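Local coordinates for nisin leader peptide-processing serine protease NisP (Lactococcus lactis subsp. lactis, PDB 4MZD), which is a subtilisin-like serine protease of nisin biosynthesis that processes the nisin leader peptide, probably by endopeptidase cleavage through a catalytic charge relay, at residues 332-337 with 347-351; 305-310 with 392-396. All blocks are in the same frame, centred on the assembly; numbering follows the deposited sequence.

Contact 1: 332-337 with 347-351; sequences YLKDWL and QYVYG
Leu337 and Val349 form an antiparallel hydrogen-bonded pair. Leu337 N donates to Val349 O at 2.8 Å along an almost straight line (174° at the hydrogen), and Val349 N returns a bond of 2.8 Å to Leu337 O. Both donors lie in the plane of the carbonyl they address. Leu337 O also receives a CA-H...O contact from Tyr348 CA at 3.2 Å. Beyond this backbone pair, a water ties Tyr348 to the helix: it accepts from Tyr348 OH (2.7 Å) and donates to Leu333 O, linking the hydroxyl end of the tyrosine to the helix backbone.

The Tyr348 ring is the broadest packing surface. Tyr332 CD1 sits over the centre of one face, 3.6 Å from Tyr348 CE2, in a T-shaped (edge-to-face) pair with planes 73° apart. Tyr332 CG stands between its own backbone N and carbonyl carbon (chi1 64°), which turns the ring edge toward Tyr348. The carbonyl O of Trp336 meets the rim of the Tyr348 ring near its plane, and Leu333 CD2 reaches the hydroxyl end. Trp336 and Tyr350 extend side by side in the same direction. Tyr350 CD2 lies over one face of the indole, 3.5 Å from Trp336 CE2, while Tyr350 CB makes a CH-pi contact above the five-membered ring, 4.2 Å from its centroid.

On the face of the hairpin carrying Leu337 and Val349, Leu337 CD1 packs on Val349 CG2. Both residues touch Phe354, and Val349 also rests on helix 147-156; its side chain is about 7 Å from the side chains of Ser353 and His147, the predicted nucleophile and base. On the aromatic side, Phe326 of helix 316-328 touches both Tyr332 and Trp336, while Phe338 in strand 337-340 meets the Tyr348 ring.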
loop_
_atom_site.group_PDB
_atom_site.type_symbol
_atom_site.label_atom_id
_atom_site.label_comp_id
_atom_site.label_asym_id
_atom_site.label_seq_id
_atom_site.Cartn_x
_atom_site.Cartn_y
_atom_site.Cartn_z
ATOM N N TYR A 332 11.348 -19.007 2.410
ATOM C CA TYR A 332 10.168 -18.160 2.550
ATOM C C TYR A 332 9.949 -17.694 3.989
ATOM O O TYR A 332 9.334 -16.656 4.206
ATOM C CB TYR A 332 8.910 -18.871 2.035
ATOM C CG TYR A 332 8.557 -20.102 2.829
ATOM C CD1 TYR A 332 7.688 -20.032 3.910
ATOM C CD2 TYR A 332 9.096 -21.334 2.502
ATOM C CE1 TYR A 332 7.373 -21.154 4.639
ATOM C CE2 TYR A 332 8.788 -22.460 3.223
ATOM C CZ TYR A 332 7.926 -22.365 4.293
ATOM O OH TYR A 332 7.621 -23.491 5.018
ATOM N N LEU A 333 10.430 -18.458 4.970
ATOM C CA LEU A 333 10.193 -18.116 6.369
ATOM C C LEU A 333 10.782 -16.765 6.746
ATOM O O LEU A 333 10.232 -16.050 7.589
ATOM C CB LEU A 333 10.766 -19.192 7.290
ATOM C CG LEU A 333 10.107 -20.565 7.194
ATOM C CD1 LEU A 333 10.988 -21.625 7.830
ATOM C CD2 LEU A 333 8.734 -20.540 7.856
ATOM N N LYS A 334 11.913 -16.429 6.134
ATOM C CA LYS A 334 12.563 -15.152 6.392
ATOM C C LYS A 334 12.415 -14.161 5.243
ATOM O O LYS A 334 12.562 -12.962 5.449
ATOM C CB LYS A 334 14.043 -15.356 6.707
ATOM C CG LYS A 334 14.288 -16.156 7.969
ATOM C CD LYS A 334 15.754 -16.139 8.371
ATOM C CE LYS A 334 16.662 -16.513 7.214
ATOM N NZ LYS A 334 16.968 -15.351 6.333
ATOM N N ASP A 335 12.134 -14.660 4.041
ATOM C CA ASP A 335 12.126 -13.813 2.848
ATOM C C ASP A 335 10.764 -13.208 2.554
ATOM O O ASP A 335 10.673 -12.108 1.998
ATOM C CB ASP A 335 12.540 -14.611 1.612
ATOM C CG ASP A 335 14.015 -14.945 1.573
ATOM O OD1 ASP A 335 14.746 -14.661 2.546
ATOM O OD2 ASP A 335 14.421 -15.536 0.553
ATOM N N TRP A 336 9.706 -13.954 2.865
ATOM C CA TRP A 336 8.348 -13.499 2.614
ATOM C C TRP A 336 7.673 -13.262 3.952
ATOM O O TRP A 336 8.201 -13.652 4.998
ATOM C CB TRP A 336 7.581 -14.495 1.743
ATOM C CG TRP A 336 8.074 -14.557 0.321
ATOM C CD1 TRP A 336 9.108 -13.844 -0.228
ATOM C CD2 TRP A 336 7.546 -15.374 -0.729
ATOM N NE1 TRP A 336 9.251 -14.176 -1.553
ATOM C CE2 TRP A 336 8.308 -15.112 -1.884
ATOM C CE3 TRP A 336 6.497 -16.301 -0.805
ATOM C CZ2 TRP A 336 8.057 -15.744 -3.101
ATOM C CZ3 TRP A 336 6.252 -16.931 -2.015
ATOM C CH2 TRP A 336 7.030 -16.646 -3.148
ATOM N N LEU A 337 6.528 -12.602 3.929
ATOM C CA LEU A 337 5.891 -12.265 5.184
ATOM C C LEU A 337 4.515 -12.909 5.312
ATOM O O LEU A 337 3.785 -13.128 4.344
ATOM C CB LEU A 337 5.893 -10.764 5.441
ATOM C CG LEU A 337 5.115 -9.954 4.424
ATOM C CD1 LEU A 337 3.746 -9.625 4.965
ATOM C CD2 LEU A 337 5.854 -8.660 4.089
ATOM N N GLN A 347 -1.166 -16.675 4.550
ATOM C CA GLN A 347 -0.335 -16.924 3.389
ATOM C C GLN A 347 0.936 -16.101 3.499
ATOM O O GLN A 347 0.930 -15.013 4.074
ATOM C CB GLN A 347 -1.101 -16.519 2.127
ATOM C CG GLN A 347 -0.357 -16.708 0.829
ATOM C CD GLN A 347 -1.262 -16.535 -0.368
ATOM O OE1 GLN A 347 -2.455 -16.836 -0.307
ATOM N NE2 GLN A 347 -0.704 -16.041 -1.464
ATOM N N TYR A 348 2.019 -16.621 2.929
ATOM C CA TYR A 348 3.240 -15.852 2.728
ATOM C C TYR A 348 3.145 -15.019 1.465
ATOM O O TYR A 348 2.786 -15.530 0.403
ATOM C CB TYR A 348 4.453 -16.786 2.651
ATOM C CG TYR A 348 4.912 -17.215 4.022
ATOM C CD1 TYR A 348 5.768 -16.403 4.756
ATOM C CD2 TYR A 348 4.468 -18.404 4.603
ATOM C CE1 TYR A 348 6.184 -16.755 6.022
ATOM C CE2 TYR A 348 4.890 -18.771 5.876
ATOM C CZ TYR A 348 5.741 -17.940 6.581
ATOM O OH TYR A 348 6.133 -18.306 7.853
ATOM N N VAL A 349 3.486 -13.739 1.594
ATOM C CA VAL A 349 3.381 -12.771 0.508
ATOM C C VAL A 349 4.637 -11.902 0.470
ATOM O O VAL A 349 5.469 -11.941 1.376
ATOM C CB VAL A 349 2.142 -11.859 0.703
ATOM C CG1 VAL A 349 0.866 -12.690 0.729
ATOM C CG2 VAL A 349 2.277 -11.027 1.972
ATOM N N TYR A 350 4.768 -11.101 -0.584
ATOM C CA TYR A 350 5.841 -10.111 -0.649
ATOM C C TYR A 350 5.368 -8.943 -1.493
ATOM O O TYR A 350 4.450 -9.088 -2.297
ATOM C CB TYR A 350 7.124 -10.706 -1.253
ATOM C CG TYR A 350 6.972 -11.064 -2.710
ATOM C CD1 TYR A 350 7.238 -10.127 -3.708
ATOM C CD2 TYR A 350 6.530 -12.320 -3.098
ATOM C CE1 TYR A 350 7.074 -10.433 -5.040
ATOM C CE2 TYR A 350 6.368 -12.636 -4.438
ATOM C CZ TYR A 350 6.646 -11.684 -5.396
ATOM O OH TYR A 350 6.494 -11.988 -6.726
ATOM N N GLY A 351 6.007 -7.795 -1.316
ATOM C CA GLY A 351 5.742 -6.651 -2.167
ATOM C C GLY A 351 5.504 -5.384 -1.371
ATOM O O GLY A 351 5.141 -5.425 -0.185
HETATM O O HOH W 1 7.958 -16.694 8.969
#

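Contact 2: 305-310 with 392-396; sequences ADAIYA and NRVLN
Arg393 bends at its third torsion (chi3 -56°), folding the guanidinium back toward 305-307, where NH2 comes 3.4 Å from Ala307 O in a weak hydrogen bond. In Tyr309 the ring stands beside its own backbone N (chi1 -64°), and since that N donates to Arg393 O at 2.9 Å, the same carbonyl oxygen also lies at the ring edge, near its plane and 3.4 Å from Tyr309 CD2. Asn392 CB approaches the ring obliquely, 3.9 Å from Tyr309 CD2.

The second backbone bond, from Leu395 N to Tyr309 O at 3.0 Å, is nearly collinear with the carbonyl. Together the two bonds bridge Tyr309 with Val394 while the segments run in roughly the same direction, 36° apart. Strand 308-311 pairs in parallel with strand 286-291 in the large mixed sheet of the subtilisin-like fold, and 392-395 lies along it as a short addition linked by this single bridge. Ile308 and Leu395 meet on the side facing helix 356-370, where both pack on Val359, and Ile308 CD1 reaches 4.3 Å from Leu395 CB. Ala310 CB adds a contact with Leu395 CB.

Three waters also bridge the segments. One molecule accepts from Arg393 N and donates to Ala307 O; another accepts from Arg393 NH2 at 2.6 Å, and its long, weak bond to Asp306 OD1 is doubtful because that side chain is modelled in two conformations. Arg393 NE is buried without a partner. A third water donates to both Tyr309 OH and Asn392 OD1, while the tyrosine hydroxyl is also hydrogen-bonded to Gly304 N. At the end of the segment Asn396 is the N-cap of helix 397-402, its OD1 accepting from Asp399 N.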
loop_
_atom_site.group_PDB
_atom_site.type_symbol
_atom_site.label_atom_id
_atom_site.label_comp_id
_atom_site.label_asym_id
_atom_site.label_seq_id
_atom_site.Cartn_x
_atom_site.Cartn_y
_atom_site.Cartn_z
ATOM N N ALA A 305 13.968 8.815 -3.413
ATOM C CA ALA A 305 14.750 9.543 -2.420
ATOM C C ALA A 305 13.882 10.092 -1.289
ATOM O O ALA A 305 14.344 10.237 -0.156
ATOM C CB ALA A 305 15.536 10.671 -3.080
ATOM N N ASP A 306 12.626 10.388 -1.608
ATOM C CA ASP A 306 11.715 11.009 -0.653
ATOM C C ASP A 306 10.729 10.005 -0.056
ATOM O O ASP A 306 9.701 10.391 0.501
ATOM C CB ASP A 306 10.946 12.154 -1.318
ATOM C CG ASP A 306 11.857 13.133 -2.032
ATOM O OD1 ASP A 306 12.970 13.390 -1.528
ATOM O OD2 ASP A 306 11.460 13.646 -3.100
ATOM N N ALA A 307 11.045 8.719 -0.171
ATOM C CA ALA A 307 10.185 7.681 0.375
ATOM C C ALA A 307 10.579 7.270 1.789
ATOM O O ALA A 307 11.668 7.581 2.274
ATOM C CB ALA A 307 10.188 6.478 -0.540
ATOM N N ILE A 308 9.665 6.570 2.443
ATOM C CA ILE A 308 9.973 5.815 3.645
ATOM C C ILE A 308 9.891 4.342 3.270
ATOM O O ILE A 308 9.150 3.975 2.352
ATOM C CB ILE A 308 9.009 6.158 4.795
ATOM C CG1 ILE A 308 9.436 5.461 6.090
ATOM C CG2 ILE A 308 7.572 5.807 4.429
ATOM C CD1 ILE A 308 8.644 5.910 7.302
ATOM N N TYR A 309 10.656 3.504 3.961
ATOM C CA TYR A 309 10.705 2.081 3.645
ATOM C C TYR A 309 10.263 1.247 4.836
ATOM O O TYR A 309 10.497 1.615 5.988
ATOM C CB TYR A 309 12.118 1.681 3.203
ATOM C CG TYR A 309 12.535 2.370 1.923
ATOM C CD1 TYR A 309 12.396 1.740 0.692
ATOM C CD2 TYR A 309 13.035 3.667 1.944
ATOM C CE1 TYR A 309 12.756 2.376 -0.478
ATOM C CE2 TYR A 309 13.391 4.312 0.778
ATOM C CZ TYR A 309 13.244 3.665 -0.429
ATOM O OH TYR A 309 13.596 4.292 -1.602
ATOM N N ALA A 310 9.607 0.128 4.559
ATOM C CA ALA A 310 9.213 -0.792 5.617
ATOM C C ALA A 310 9.276 -2.217 5.070
ATOM O O ALA A 310 9.378 -2.421 3.860
ATOM C CB ALA A 310 7.822 -0.450 6.135
ATOM N N ASN A 392 18.567 5.148 4.008
ATOM C CA ASN A 392 17.133 5.119 3.749
ATOM C C ASN A 392 16.332 5.208 5.026
ATOM O O ASN A 392 16.603 4.488 5.990
ATOM C CB ASN A 392 16.750 3.846 3.003
ATOM C CG ASN A 392 17.520 3.682 1.720
ATOM O OD1 ASN A 392 17.543 4.584 0.883
ATOM N ND2 ASN A 392 18.182 2.540 1.565
ATOM N N ARG A 393 15.350 6.100 5.028
ATOM C CA ARG A 393 14.447 6.223 6.154
ATOM C C ARG A 393 13.591 4.973 6.248
ATOM O O ARG A 393 12.981 4.544 5.269
ATOM C CB ARG A 393 13.549 7.453 6.015
ATOM C CG ARG A 393 14.221 8.765 6.354
ATOM C CD ARG A 393 13.193 9.871 6.322
ATOM N NE ARG A 393 12.515 9.917 5.031
ATOM C CZ ARG A 393 12.585 10.944 4.192
ATOM N NH1 ARG A 393 13.291 12.020 4.515
ATOM N NH2 ARG A 393 11.938 10.899 3.036
ATOM N N VAL A 394 13.555 4.387 7.433
ATOM C CA VAL A 394 12.729 3.213 7.656
ATOM C C VAL A 394 11.751 3.457 8.795
ATOM O O VAL A 394 12.009 4.246 9.701
ATOM C CB VAL A 394 13.569 1.957 7.946
ATOM C CG1 VAL A 394 14.466 1.623 6.757
ATOM C CG2 VAL A 394 14.384 2.139 9.217
ATOM N N LEU A 395 10.608 2.789 8.722
ATOM C CA LEU A 395 9.584 2.880 9.754
ATOM C C LEU A 395 10.072 2.261 11.058
ATOM O O LEU A 395 10.566 1.131 11.077
ATOM C CB LEU A 395 8.325 2.144 9.300
ATOM C CG LEU A 395 7.176 2.148 10.312
ATOM C CD1 LEU A 395 6.605 3.552 10.487
ATOM C CD2 LEU A 395 6.093 1.180 9.870
ATOM N N ASN A 396 9.922 3.010 12.143
ATOM C CA ASN A 396 10.177 2.499 13.479
ATOM C C ASN A 396 9.079 3.051 14.363
ATOM O O ASN A 396 9.043 4.247 14.657
ATOM C CB ASN A 396 11.554 2.914 13.988
ATOM C CG ASN A 396 11.878 2.298 15.330
ATOM O OD1 ASN A 396 11.241 2.607 16.333
ATOM N ND2 ASN A 396 12.866 1.412 15.354
HETATM O O HOH W 2 12.191 13.237 1.881
HETATM O O HOH W 3 14.397 7.591 2.620
HETATM O O HOH W 4 15.797 5.879 -1.228
#

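Overall arrangement
From the N terminus, the chain first reaches 305-310, entering strand 308-311 beside strand 286-291 of the central sheet. Helix 316-328 follows, and contact 1 then closes a short hairpin loop, bringing 332-337 against 347-351. The chain passes Ser353 into helix 356-370, then helix 375-384, before 392-396 returns to 305-310 and closes the long loop of contact 2. Contact 1 is therefore nested within contact 2. Their centres are 20 Å apart and their nearest atoms about 7 Å, and the two do not meet directly. Contact 2 ties the segment after helix 375-384 to the central sheet; contact 1 joins helix 332-335 and the hairpin beside the predicted active site.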